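Local coordinates for protein transcriptional activator of comK gene (Bacillus halodurans, PDB 2HQB) that probably activates transcription of the comK gene and has the fold of a substrate-binding lipoprotein of the ABC-transporter type, at residues Y253-D257 with I281-I285; G109-Y114 with E140-D146; V8-D14 with V41-N47. All blocks are in the same frame, centred on the assembly; numbering follows the deposited sequence.

Contact 1 of 3, residues Y253-D257 with I281-I285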
ATOM      1  N   TYR A 253       4.169   9.503  -2.605  1.00 48.10           N
ATOM      2  CA  TYR A 253       3.026   9.926  -1.793  1.00 46.68           C
ATOM      3  C   TYR A 253       3.045   9.385  -0.373  1.00 47.76           C
ATOM      4  O   TYR A 253       3.476   8.257  -0.141  1.00 47.86           O
ATOM      5  CB  TYR A 253       1.746   9.528  -2.510  1.00 44.93           C
ATOM      6  CG  TYR A 253       1.690  10.074  -3.916  1.00 37.08           C
ATOM      7  CD1 TYR A 253       2.517   9.576  -4.918  1.00 46.93           C
ATOM      8  CD2 TYR A 253       0.830  11.098  -4.236  1.00 40.31           C
ATOM      9  CE1 TYR A 253       2.476  10.098  -6.206  1.00 48.14           C
ATOM     10  CE2 TYR A 253       0.778  11.620  -5.510  1.00 47.63           C
ATOM     11  CZ  TYR A 253       1.599  11.122  -6.491  1.00 48.12           C
ATOM     12  OH  TYR A 253       1.536  11.689  -7.743  1.00 58.06           O
ATOM     13  N   ASP A 254       2.572  10.189   0.578  1.00 47.00           N
ATOM     14  CA  ASP A 254       2.602   9.794   1.991  1.00 50.98           C
ATOM     15  C   ASP A 254       1.442  10.433   2.722  1.00 55.42           C
ATOM     16  O   ASP A 254       0.480  10.864   2.088  1.00 58.84           O
ATOM     17  CB  ASP A 254       3.912  10.270   2.619  1.00 54.93           C
ATOM     18  CG  ASP A 254       4.292   9.504   3.855  1.00 56.45           C
ATOM     19  OD1 ASP A 254       3.444   8.763   4.386  1.00 64.22           O
ATOM     20  OD2 ASP A 254       5.451   9.659   4.304  1.00 56.48           O
ATOM     21  N   PHE A 255       1.524  10.508   4.050  1.00 58.40           N
ATOM     22  CA  PHE A 255       0.441  11.116   4.843  1.00 59.77           C
ATOM     23  C   PHE A 255       0.110  12.550   4.448  1.00 63.49           C
ATOM     24  O   PHE A 255      -1.033  12.972   4.522  1.00 60.99           O
ATOM     25  CB  PHE A 255       0.779  11.111   6.319  1.00 47.61           C
ATOM     26  CG  PHE A 255       0.403   9.841   7.035  1.00 46.83           C
ATOM     27  CD1 PHE A 255       1.352   8.850   7.273  1.00 40.59           C
ATOM     28  CD2 PHE A 255      -0.866   9.691   7.587  1.00 44.61           C
ATOM     29  CE1 PHE A 255       1.050   7.743   8.064  1.00 29.40           C
ATOM     30  CE2 PHE A 255      -1.169   8.582   8.378  1.00 48.24           C
ATOM     31  CZ  PHE A 255      -0.208   7.610   8.620  1.00 34.50           C
ATOM     32  N   GLN A 256       1.127  13.291   4.032  1.00 70.36           N
ATOM     33  CA  GLN A 256       0.955  14.682   3.632  1.00 68.61           C
ATOM     34  C   GLN A 256       0.152  14.824   2.333  1.00 69.68           C
ATOM     35  O   GLN A 256      -0.571  15.792   2.156  1.00 73.30           O
ATOM     36  CB  GLN A 256       2.327  15.335   3.465  1.00 63.84           C
ATOM     37  CG  GLN A 256       3.407  14.800   4.417  1.00 74.04           C
ATOM     38  CD  GLN A 256       4.445  13.939   3.700  1.00 80.63           C
ATOM     39  OE1 GLN A 256       4.887  14.281   2.606  1.00 87.19           O
ATOM     40  NE2 GLN A 256       4.844  12.830   4.318  1.00 85.57           N
ATOM     41  N   ASP A 257       0.260  13.859   1.427  1.00 67.61           N
ATOM     42  CA  ASP A 257      -0.461  13.942   0.164  1.00 60.55           C
ATOM     43  C   ASP A 257      -1.898  13.456   0.282  1.00 58.45           C
ATOM     44  O   ASP A 257      -2.657  13.546  -0.675  1.00 60.87           O
ATOM     45  CB  ASP A 257       0.269  13.155  -0.922  1.00 62.65           C
ATOM     46  CG  ASP A 257       1.779  13.420  -0.934  1.00 78.68           C
ATOM     47  OD1 ASP A 257       2.432  13.089  -1.949  1.00 84.12           O
ATOM     48  OD2 ASP A 257       2.322  13.943   0.065  1.00 79.99           O
ATOM     49  N   ILE A 281       0.540  12.161  13.904  1.00 66.42           N
ATOM     50  CA  ILE A 281       0.336  12.160  12.469  1.00 68.33           C
ATOM     51  C   ILE A 281       0.190  13.592  11.945  1.00 70.24           C
ATOM     52  O   ILE A 281       0.895  14.015  11.007  1.00 64.00           O
ATOM     53  CB  ILE A 281      -0.894  11.266  12.106  1.00 65.10           C
ATOM     54  CG1 ILE A 281      -0.489   9.798  12.283  1.00 57.16           C
ATOM     55  CG2 ILE A 281      -1.332  11.482  10.649  1.00 55.32           C
ATOM     56  CD1 ILE A 281      -1.625   8.887  12.534  1.00 52.59           C
ATOM     57  N   SER A 282      -0.709  14.348  12.569  1.00 75.05           N
ATOM     58  CA  SER A 282      -0.944  15.737  12.161  1.00 73.79           C
ATOM     59  C   SER A 282       0.354  16.521  12.237  1.00 67.50           C
ATOM     60  O   SER A 282       0.658  17.342  11.359  1.00 62.79           O
ATOM     61  CB  SER A 282      -1.997  16.362  13.059  1.00 70.34           C
ATOM     62  OG  SER A 282      -1.883  15.812  14.355  1.00 78.90           O
ATOM     63  N   THR A 283       1.121  16.246  13.287  1.00 62.48           N
ATOM     64  CA  THR A 283       2.397  16.913  13.465  1.00 65.05           C
ATOM     65  C   THR A 283       3.275  16.597  12.268  1.00 69.46           C
ATOM     66  O   THR A 283       3.729  17.511  11.561  1.00 68.13           O
ATOM     67  CB  THR A 283       3.089  16.439  14.738  1.00 64.89           C
ATOM     68  OG1 THR A 283       2.387  16.970  15.874  1.00 71.55           O
ATOM     69  CG2 THR A 283       4.573  16.866  14.748  1.00 50.46           C
ATOM     70  N   TYR A 284       3.484  15.295  12.041  1.00 71.91           N
ATOM     71  CA  TYR A 284       4.290  14.796  10.927  1.00 68.63           C
ATOM     72  C   TYR A 284       3.759  15.340   9.594  1.00 64.57           C
ATOM     73  O   TYR A 284       4.536  15.621   8.677  1.00 64.26           O
ATOM     74  CB  TYR A 284       4.293  13.260  10.919  1.00 69.02           C
ATOM     75  CG  TYR A 284       4.979  12.655   9.713  1.00 68.84           C
ATOM     76  CD1 TYR A 284       6.356  12.396   9.711  1.00 64.42           C
ATOM     77  CD2 TYR A 284       4.259  12.425   8.532  1.00 66.91           C
ATOM     78  CE1 TYR A 284       7.001  11.931   8.542  1.00 60.07           C
ATOM     79  CE2 TYR A 284       4.886  11.967   7.373  1.00 62.74           C
ATOM     80  CZ  TYR A 284       6.254  11.724   7.375  1.00 64.56           C
ATOM     81  OH  TYR A 284       6.843  11.299   6.193  1.00 60.99           O
ATOM     82  N   ILE A 285       2.445  15.478   9.467  1.00 61.10           N
ATOM     83  CA  ILE A 285       1.922  16.039   8.234  1.00 66.63           C
ATOM     84  C   ILE A 285       2.424  17.484   7.995  1.00 77.22           C
ATOM     85  O   ILE A 285       2.699  17.859   6.844  1.00 79.49           O
ATOM     86  CB  ILE A 285       0.399  16.046   8.216  1.00 59.41           C
ATOM     87  CG1 ILE A 285      -0.107  14.635   7.989  1.00 49.64           C
ATOM     88  CG2 ILE A 285      -0.102  16.969   7.093  1.00 43.45           C
ATOM     89  CD1 ILE A 285      -1.553  14.481   8.260  1.00 48.62           C
TER

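Contact 2 of 3, residues G109-Y114 with E140-D146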
ATOM      1  N   GLY A 109       6.310   4.388   2.778  1.00 50.15           N
ATOM      2  CA  GLY A 109       6.023   3.416   3.823  1.00 51.87           C
ATOM      3  C   GLY A 109       6.435   3.596   5.281  1.00 51.78           C
ATOM      4  O   GLY A 109       5.700   3.183   6.175  1.00 48.31           O
ATOM      5  N   TYR A 110       7.600   4.186   5.535  1.00 55.97           N
ATOM      6  CA  TYR A 110       8.073   4.379   6.909  1.00 55.45           C
ATOM      7  C   TYR A 110       7.039   5.004   7.857  1.00 57.76           C
ATOM      8  O   TYR A 110       6.722   4.419   8.893  1.00 56.59           O
ATOM      9  CB  TYR A 110       9.333   5.232   6.904  1.00 52.40           C
ATOM     10  CG  TYR A 110      10.002   5.374   8.255  1.00 55.45           C
ATOM     11  CD1 TYR A 110      10.895   4.402   8.740  1.00 55.18           C
ATOM     12  CD2 TYR A 110       9.722   6.471   9.066  1.00 55.69           C
ATOM     13  CE1 TYR A 110      11.482   4.533  10.011  1.00 54.96           C
ATOM     14  CE2 TYR A 110      10.295   6.609  10.326  1.00 51.38           C
ATOM     15  CZ  TYR A 110      11.158   5.647  10.793  1.00 55.01           C
ATOM     16  OH  TYR A 110      11.613   5.787  12.072  1.00 48.18           O
ATOM     17  N   ALA A 111       6.512   6.178   7.509  1.00 59.20           N
ATOM     18  CA  ALA A 111       5.526   6.857   8.358  1.00 59.16           C
ATOM     19  C   ALA A 111       4.433   5.953   8.878  1.00 61.29           C
ATOM     20  O   ALA A 111       4.341   5.682  10.077  1.00 61.81           O
ATOM     21  CB  ALA A 111       4.886   8.008   7.613  1.00 62.62           C
HETATM   22  N   MSE A 112       3.591   5.484   7.968  1.00 63.20           N
HETATM   23  CA  MSE A 112       2.482   4.635   8.367  1.00 58.71           C
HETATM   24  C   MSE A 112       2.900   3.489   9.263  1.00 54.28           C
HETATM   25  O   MSE A 112       2.160   3.111  10.150  1.00 56.71           O
HETATM   26  CB  MSE A 112       1.748   4.093   7.135  1.00 61.91           C
HETATM   27  CG  MSE A 112       2.343   2.836   6.495  1.00 59.12           C
HETATM   28 SE   MSE A 112       1.386   2.348   4.821  1.00 76.65          SE
HETATM   29  CE  MSE A 112       2.471   0.823   4.345  1.00 53.49           C
ATOM     30  N   GLY A 113       4.083   2.937   9.044  1.00 51.70           N
ATOM     31  CA  GLY A 113       4.516   1.823   9.863  1.00 54.72           C
ATOM     32  C   GLY A 113       4.821   2.252  11.278  1.00 56.65           C
ATOM     33  O   GLY A 113       4.554   1.537  12.245  1.00 54.71           O
ATOM     34  N   TYR A 114       5.383   3.446  11.383  1.00 56.63           N
ATOM     35  CA  TYR A 114       5.748   4.012  12.649  1.00 51.33           C
ATOM     36  C   TYR A 114       4.491   4.160  13.491  1.00 49.74           C
ATOM     37  O   TYR A 114       4.323   3.486  14.509  1.00 52.11           O
ATOM     38  CB  TYR A 114       6.413   5.346  12.383  1.00 63.75           C
ATOM     39  CG  TYR A 114       7.139   5.946  13.558  1.00 78.63           C
ATOM     40  CD1 TYR A 114       8.423   5.523  13.910  1.00 79.91           C
ATOM     41  CD2 TYR A 114       6.552   6.962  14.299  1.00 79.59           C
ATOM     42  CE1 TYR A 114       9.097   6.103  14.966  1.00 80.66           C
ATOM     43  CE2 TYR A 114       7.213   7.542  15.350  1.00 83.16           C
ATOM     44  CZ  TYR A 114       8.480   7.119  15.680  1.00 85.77           C
ATOM     45  OH  TYR A 114       9.123   7.764  16.706  1.00 96.96           O
ATOM     46  N   GLU A 140       7.942   0.152   5.886  1.00 46.42           N
ATOM     47  CA  GLU A 140       7.037  -0.161   6.993  1.00 43.93           C
ATOM     48  C   GLU A 140       7.731  -0.961   8.114  1.00 44.99           C
ATOM     49  O   GLU A 140       7.413  -0.785   9.299  1.00 43.77           O
ATOM     50  CB  GLU A 140       5.852  -0.999   6.501  1.00 48.18           C
ATOM     51  CG  GLU A 140       5.383  -0.735   5.062  1.00 66.59           C
ATOM     52  CD  GLU A 140       6.011  -1.657   4.006  1.00 70.97           C
ATOM     53  OE1 GLU A 140       6.121  -2.877   4.262  1.00 70.28           O
ATOM     54  OE2 GLU A 140       6.371  -1.159   2.908  1.00 69.73           O
ATOM     55  N   VAL A 141       8.660  -1.849   7.748  1.00 39.00           N
ATOM     56  CA  VAL A 141       9.323  -2.639   8.769  1.00 40.72           C
ATOM     57  C   VAL A 141      10.095  -1.742   9.755  1.00 43.46           C
ATOM     58  O   VAL A 141       9.990  -1.936  10.962  1.00 43.32           O
ATOM     59  CB  VAL A 141      10.268  -3.715   8.156  1.00 36.88           C
ATOM     60  CG1 VAL A 141      10.848  -4.617   9.254  1.00 16.99           C
ATOM     61  CG2 VAL A 141       9.508  -4.560   7.180  1.00 31.16           C
ATOM     62  N   GLU A 142      10.845  -0.760   9.252  1.00 46.62           N
ATOM     63  CA  GLU A 142      11.618   0.134  10.132  1.00 52.82           C
ATOM     64  C   GLU A 142      10.681   1.004  10.945  1.00 49.72           C
ATOM     65  O   GLU A 142      10.657   0.968  12.170  1.00 52.90           O
ATOM     66  CB  GLU A 142      12.571   1.056   9.343  1.00 60.31           C
ATOM     67  CG  GLU A 142      13.819   0.395   8.732  1.00 85.18           C
ATOM     68  CD  GLU A 142      13.629  -0.099   7.268  1.00102.21           C
ATOM     69  OE1 GLU A 142      12.733  -0.947   7.003  1.00103.18           O
ATOM     70  OE2 GLU A 142      14.395   0.367   6.382  1.00 99.87           O
ATOM     71  N   GLY A 143       9.908   1.799  10.241  1.00 46.18           N
ATOM     72  CA  GLY A 143       8.980   2.670  10.908  1.00 47.91           C
ATOM     73  C   GLY A 143       8.171   1.951  11.948  1.00 51.45           C
ATOM     74  O   GLY A 143       7.763   2.573  12.906  1.00 58.52           O
ATOM     75  N   PHE A 144       7.942   0.654  11.778  1.00 53.98           N
ATOM     76  CA  PHE A 144       7.140  -0.091  12.748  1.00 55.52           C
ATOM     77  C   PHE A 144       7.889  -0.271  14.050  1.00 52.85           C
ATOM     78  O   PHE A 144       7.371   0.008  15.109  1.00 51.53           O
ATOM     79  CB  PHE A 144       6.765  -1.471  12.217  1.00 48.95           C
ATOM     80  CG  PHE A 144       5.792  -2.205  13.093  1.00 39.36           C
ATOM     81  CD1 PHE A 144       4.414  -1.980  12.970  1.00 31.51           C
ATOM     82  CD2 PHE A 144       6.247  -3.145  14.034  1.00 37.60           C
ATOM     83  CE1 PHE A 144       3.476  -2.695  13.775  1.00 32.69           C
ATOM     84  CE2 PHE A 144       5.333  -3.869  14.846  1.00 36.26           C
ATOM     85  CZ  PHE A 144       3.935  -3.641  14.709  1.00 35.32           C
ATOM     86  N   VAL A 145       9.098  -0.791  13.939  1.00 58.77           N
ATOM     87  CA  VAL A 145      10.003  -1.023  15.063  1.00 63.16           C
ATOM     88  C   VAL A 145      10.222   0.299  15.824  1.00 65.75           C
ATOM     89  O   VAL A 145      10.139   0.352  17.061  1.00 63.34           O
ATOM     90  CB  VAL A 145      11.348  -1.554  14.519  1.00 57.87           C
ATOM     91  CG1 VAL A 145      12.502  -1.049  15.348  1.00 58.64           C
ATOM     92  CG2 VAL A 145      11.307  -3.063  14.458  1.00 55.66           C
ATOM     93  N   ASP A 146      10.492   1.363  15.073  1.00 63.21           N
ATOM     94  CA  ASP A 146      10.700   2.653  15.688  1.00 65.12           C
ATOM     95  C   ASP A 146       9.463   3.108  16.462  1.00 67.73           C
ATOM     96  O   ASP A 146       9.588   3.737  17.502  1.00 77.70           O
ATOM     97  CB  ASP A 146      11.100   3.693  14.639  1.00 60.15           C
ATOM     98  CG  ASP A 146      12.429   3.365  13.969  1.00 59.87           C
ATOM     99  OD1 ASP A 146      13.223   2.585  14.536  1.00 47.56           O
ATOM    100  OD2 ASP A 146      12.686   3.898  12.866  1.00 64.35           O
TER

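Contact 3 of 3, residues V8-D14 with V41-N47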
ATOM      1  N   VAL A   8      -9.163   6.623 -20.045  1.00 62.65           N
ATOM      2  CA  VAL A   8      -8.185   5.821 -19.324  1.00 52.94           C
ATOM      3  C   VAL A   8      -8.153   4.315 -19.468  1.00 49.87           C
ATOM      4  O   VAL A   8      -9.168   3.635 -19.419  1.00 53.71           O
ATOM      5  CB  VAL A   8      -8.262   6.132 -17.838  1.00 50.91           C
ATOM      6  CG1 VAL A   8      -6.936   5.777 -17.161  1.00 54.01           C
ATOM      7  CG2 VAL A   8      -8.613   7.595 -17.642  1.00 37.22           C
ATOM      8  N   GLY A   9      -6.951   3.800 -19.664  1.00 50.16           N
ATOM      9  CA  GLY A   9      -6.759   2.363 -19.762  1.00 52.73           C
ATOM     10  C   GLY A   9      -5.959   1.858 -18.547  1.00 53.10           C
ATOM     11  O   GLY A   9      -5.198   2.621 -17.911  1.00 50.02           O
ATOM     12  N   LEU A  10      -6.152   0.589 -18.193  1.00 45.32           N
ATOM     13  CA  LEU A  10      -5.412   0.003 -17.094  1.00 41.76           C
ATOM     14  C   LEU A  10      -4.887  -1.355 -17.498  1.00 40.40           C
ATOM     15  O   LEU A  10      -5.618  -2.188 -18.024  1.00 41.41           O
ATOM     16  CB  LEU A  10      -6.280  -0.148 -15.837  1.00 44.29           C
ATOM     17  CG  LEU A  10      -5.649  -0.955 -14.677  1.00 39.18           C
ATOM     18  CD1 LEU A  10      -4.377  -0.270 -14.213  1.00 34.64           C
ATOM     19  CD2 LEU A  10      -6.633  -1.080 -13.534  1.00 28.29           C
ATOM     20  N   LEU A  11      -3.601  -1.565 -17.296  1.00 36.93           N
ATOM     21  CA  LEU A  11      -3.043  -2.864 -17.581  1.00 37.71           C
ATOM     22  C   LEU A  11      -2.849  -3.454 -16.195  1.00 44.62           C
ATOM     23  O   LEU A  11      -2.436  -2.760 -15.273  1.00 43.09           O
ATOM     24  CB  LEU A  11      -1.701  -2.769 -18.282  1.00 34.34           C
ATOM     25  CG  LEU A  11      -1.664  -2.199 -19.691  1.00 35.15           C
ATOM     26  CD1 LEU A  11      -0.304  -2.469 -20.215  1.00 23.34           C
ATOM     27  CD2 LEU A  11      -2.745  -2.837 -20.595  1.00 39.29           C
ATOM     28  N   VAL A  12      -3.173  -4.731 -16.044  1.00 48.56           N
ATOM     29  CA  VAL A  12      -3.028  -5.398 -14.769  1.00 45.36           C
ATOM     30  C   VAL A  12      -2.472  -6.807 -15.034  1.00 49.82           C
ATOM     31  O   VAL A  12      -2.702  -7.390 -16.090  1.00 48.97           O
ATOM     32  CB  VAL A  12      -4.372  -5.386 -14.050  1.00 36.10           C
ATOM     33  CG1 VAL A  12      -5.248  -6.502 -14.520  1.00 30.33           C
ATOM     34  CG2 VAL A  12      -4.160  -5.427 -12.611  1.00 53.88           C
ATOM     35  N   GLU A  13      -1.676  -7.337 -14.116  1.00 54.36           N
ATOM     36  CA  GLU A  13      -1.108  -8.665 -14.343  1.00 52.66           C
ATOM     37  C   GLU A  13      -1.628  -9.615 -13.281  1.00 53.08           C
ATOM     38  O   GLU A  13      -2.131  -9.167 -12.253  1.00 56.87           O
ATOM     39  CB  GLU A  13       0.407  -8.597 -14.270  1.00 48.57           C
ATOM     40  CG  GLU A  13       0.909  -8.438 -12.859  1.00 44.43           C
ATOM     41  CD  GLU A  13       2.397  -8.187 -12.802  1.00 55.40           C
ATOM     42  OE1 GLU A  13       3.184  -8.955 -13.427  1.00 52.82           O
ATOM     43  OE2 GLU A  13       2.771  -7.209 -12.118  1.00 57.32           O
ATOM     44  N   ASP A  14      -1.482 -10.917 -13.497  1.00 53.79           N
ATOM     45  CA  ASP A  14      -1.998 -11.895 -12.535  1.00 57.44           C
ATOM     46  C   ASP A  14      -1.389 -11.821 -11.116  1.00 61.38           C
ATOM     47  O   ASP A  14      -0.173 -11.876 -10.975  1.00 62.87           O
ATOM     48  CB  ASP A  14      -1.866 -13.275 -13.173  1.00 56.82           C
ATOM     49  CG  ASP A  14      -2.839 -13.459 -14.378  1.00 62.11           C
ATOM     50  OD1 ASP A  14      -4.072 -13.401 -14.152  1.00 52.41           O
ATOM     51  OD2 ASP A  14      -2.389 -13.653 -15.540  1.00 41.51           O
ATOM     52  N   VAL A  41     -11.109   1.659 -19.637  1.00 47.22           N
ATOM     53  CA  VAL A  41     -10.935   0.336 -20.250  1.00 45.80           C
ATOM     54  C   VAL A  41      -9.837  -0.422 -19.524  1.00 47.56           C
ATOM     55  O   VAL A  41      -8.773   0.128 -19.228  1.00 47.84           O
ATOM     56  CB  VAL A  41     -10.530   0.399 -21.703  1.00 46.01           C
ATOM     57  CG1 VAL A  41     -10.487  -1.008 -22.274  1.00 31.87           C
ATOM     58  CG2 VAL A  41     -11.471   1.271 -22.453  1.00 43.74           C
ATOM     59  N   LEU A  42     -10.097  -1.700 -19.280  1.00 47.12           N
ATOM     60  CA  LEU A  42      -9.199  -2.562 -18.526  1.00 44.76           C
ATOM     61  C   LEU A  42      -8.729  -3.724 -19.325  1.00 44.33           C
ATOM     62  O   LEU A  42      -9.506  -4.314 -20.013  1.00 48.65           O
ATOM     63  CB  LEU A  42      -9.927  -3.111 -17.291  1.00 38.71           C
ATOM     64  CG  LEU A  42      -9.253  -4.317 -16.636  1.00 44.07           C
ATOM     65  CD1 LEU A  42      -8.109  -3.769 -15.808  1.00 46.51           C
ATOM     66  CD2 LEU A  42     -10.216  -5.131 -15.764  1.00 29.93           C
ATOM     67  N   GLU A  43      -7.450  -4.055 -19.232  1.00 49.19           N
ATOM     68  CA  GLU A  43      -6.900  -5.220 -19.919  1.00 47.81           C
ATOM     69  C   GLU A  43      -6.286  -6.041 -18.779  1.00 47.89           C
ATOM     70  O   GLU A  43      -5.506  -5.524 -17.983  1.00 48.44           O
ATOM     71  CB  GLU A  43      -5.829  -4.794 -20.915  1.00 57.42           C
ATOM     72  CG  GLU A  43      -6.345  -3.958 -22.069  1.00 63.56           C
ATOM     73  CD  GLU A  43      -7.382  -4.691 -22.932  1.00 70.86           C
ATOM     74  OE1 GLU A  43      -7.151  -5.856 -23.336  1.00 64.44           O
ATOM     75  OE2 GLU A  43      -8.433  -4.081 -23.222  1.00 78.17           O
ATOM     76  N   GLU A  44      -6.649  -7.313 -18.689  1.00 45.02           N
ATOM     77  CA  GLU A  44      -6.169  -8.176 -17.614  1.00 38.73           C
ATOM     78  C   GLU A  44      -5.223  -9.218 -18.207  1.00 47.01           C
ATOM     79  O   GLU A  44      -5.153  -9.335 -19.436  1.00 51.42           O
ATOM     80  CB  GLU A  44      -7.353  -8.882 -16.960  1.00 40.92           C
ATOM     81  CG  GLU A  44      -8.591  -8.015 -16.674  1.00 58.62           C
ATOM     82  CD  GLU A  44      -9.763  -8.839 -16.148  1.00 70.68           C
ATOM     83  OE1 GLU A  44      -9.616  -9.412 -15.043  1.00 82.45           O
ATOM     84  OE2 GLU A  44     -10.821  -8.925 -16.828  1.00 73.55           O
ATOM     85  N   GLY A  45      -4.504  -9.963 -17.347  1.00 45.98           N
ATOM     86  CA  GLY A  45      -3.569 -10.994 -17.805  1.00 33.46           C
ATOM     87  C   GLY A  45      -2.367 -10.480 -18.578  1.00 42.24           C
ATOM     88  O   GLY A  45      -1.700 -11.243 -19.275  1.00 46.56           O
ATOM     89  N   VAL A  46      -2.068  -9.189 -18.453  1.00 43.32           N
ATOM     90  CA  VAL A  46      -0.947  -8.616 -19.182  1.00 44.97           C
ATOM     91  C   VAL A  46       0.288  -9.065 -18.422  1.00 49.03           C
ATOM     92  O   VAL A  46       0.708  -8.435 -17.456  1.00 50.88           O
ATOM     93  CB  VAL A  46      -1.055  -7.067 -19.218  1.00 51.30           C
ATOM     94  CG1 VAL A  46      -0.229  -6.499 -20.362  1.00 49.90           C
ATOM     95  CG2 VAL A  46      -2.516  -6.640 -19.360  1.00 38.82           C
ATOM     96  N   ASN A  47       0.876 -10.173 -18.862  1.00 53.20           N
ATOM     97  CA  ASN A  47       2.037 -10.745 -18.168  1.00 49.98           C
ATOM     98  C   ASN A  47       3.442 -10.707 -18.836  1.00 46.84           C
ATOM     99  O   ASN A  47       4.395 -11.298 -18.322  1.00 41.46           O
ATOM    100  CB  ASN A  47       1.666 -12.176 -17.771  1.00 43.27           C
ATOM    101  CG  ASN A  47       0.366 -12.244 -16.959  1.00 38.26           C
ATOM    102  OD1 ASN A  47      -0.441 -13.135 -17.144  1.00 46.17           O
ATOM    103  ND2 ASN A  47       0.180 -11.311 -16.048  1.00 54.44           N
TER
HETATM  104  O   HOH W   1      -4.747 -10.401 -14.646  1.00 44.89           O

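Contact 1 of 3, residues Y253-D257 with I281-I285
Asp-254, Phe-255 and Gln-256 belong to the connection that leaves edge strand 249-253 of the first sheet for strand 260-262 of the second, one of the crossings between lobes expected of a type I periplasmic-binding-protein fold; here they meet Ile-281, Tyr-284 and Ile-285 on helix 271-286. The polar link is a single hydrogen bond from Tyr-284 OH to Asp-254 OD2, 2.9 Å long. The hydroxyl approaches from above the carboxylate plane, 41° out of it, whereas OD2 lies at the edge of the tyrosine ring, near its plane. Tyr-284 reaches out from the helix because its CG stands anti to the backbone N (chi1 174°), which brings the hydroxyl to the loop. The other carboxylate oxygen turns back on its own chain, where Asp-254 OD1 receives a weak bond from the backbone N of Phe-255. Beside this pair the bent chain of Gln-256 sets its amide obliquely against the tyrosine; NE2 comes 3.1 Å from Tyr-284 OH, at an angle too poor for a hydrogen bond. On the apolar side, the methyl CG2 of Ile-281 rests 3.6 Å from Phe-255 CD2. Lower on the same phenylalanine, CB meets Ile-285 CG1 at 4.0 Å and also lies at the edge of the tyrosine ring. Phe-255 continues inward, its ring edge-to-face with Phe-115 of helix 110-122, so the loop is caught between two helices. One carboxylate thus takes the helix hydroxyl on OD2 and, weakly, a loop N-H on OD1, donors that would be expected to favour its charged form, while aliphatic branches pack against the buried phenylalanine.

Contact 2 of 3, residues G109-Y114 with E140-D146
Gly-143 slides its CA over one face of the Tyr-110 ring, 3.5 Å from the centroid and 25° off the normal, a CH-pi contact at the heart of two closely packed helices. Helices 110-122 and 139-150 follow one another along the chain, with strand 128-133 between them in sequence, and their short segments cross at -35° with axes 6.4 Å apart. Glycines permit this approach: a CB on Gly-143 would run into Tyr-110 O, and one on Gly-113 into Glu-140 O. Backbone then meets backbone, Gly-143 CA pointing its hydrogen at Tyr-110 O and Phe-144 CA lying against Gly-113 O. The ring of Phe-144 stacks on Tyr-186 while its CD1 stays 3.6 Å from Gly-113 O. At a buried end of the seam, Met-112 (selenomethionine) and Glu-140 run side by side in the same direction, CE 3.4 Å from Glu-140 CG, while Glu-140 OE1 has a weak hydrogen bond to Tyr-210 OH. Tyr-114, also buried, meets the ring of Phe-290; replacing it with an alanine is likely to open a gap beside the helix pair and leave Phe-290 without one of its aromatic neighbours. The side of Glu-142 and Asp-146 is looser and partly exposed. The CB of Tyr-110 points away from the other helix, but with CG anti to the backbone N (chi1 -174°) its ring swings back across Gly-143. Glu-142 offers only its CB, 3.7 Å from CE1 at the edge of that ring, and its carboxylate extends off elsewhere. Asp-146 OD2 accepts a hydrogen bond from Tyr-110 OH, its very short modelled length doubtful. Chemically, Gly-143 CA over the face and Glu-142 CB at the edge probably limit the ring's rotation, while the carboxylate only anchors the phenol end.

Contact 3 of 3, residues V8-D14 with V41-N47
Leu-10 is gripped at both ends by strand 41-43, its O taking a hydrogen bond from Glu-43 N (2.9 Å) and its N giving one to Val-41 O. Val-41 N to Val-8 O and Val-12 N to Glu-43 O complete the parallel ladder between the first two strands of a Rossmann-like lobe, joined by helix 23-35 in a beta-alpha-beta crossover. Beyond the strands, Val-46 N reaches back to Val-12 O at 3.0 Å in the carbonyl plane, keeping the two loops together. Gly-45, in a positive-phi turn (66°), gives its N-H to a water at 2.7 Å, which in turn bonds weakly to Asp-14 OD1. Outside this polar seam, Val-12 CG1, set between the backbone N and the carbonyl carbon (chi1 83°), meets Glu-44 CA at 3.6 Å. Leu-10 and Leu-42 lie side by side on one face of the sheet, CD2 against CD1 at 3.8 Å, and Leu-10 continues onto Ala-25 of helix 23-35. On the other face Leu-11 crosses Val-46 at about a right angle beneath helices 49-61 and 73-79. There the CD2 branch of Leu-11 touches Glu-43 CB at 3.7 Å and Val-46 CG2 at 4.0 Å.

Overall arrangement
Contacts 1 and 2 adjoin, their centres 13 Å apart: Phe-255 CE1 lies 3.4 Å from Met-112 N, and its CD1 packs on Ala-111 CB at 3.6 Å, so helix 110-122 carries one contact on each of two flanks. Phe-290 bridges them further, meeting the rings of Tyr-284, Tyr-110 and Tyr-114. Contact 3 stands on the opposite side of the chain's centre, 31 Å centre to centre from either; its nearest atoms are about 14 Å from contact 1 and about 17 Å from contact 2. It builds the edge of one lobe, whereas contacts 1 and 2 lie in or beside the other, near the crossings between the two. In relatives the intervening cleft holds the ligand.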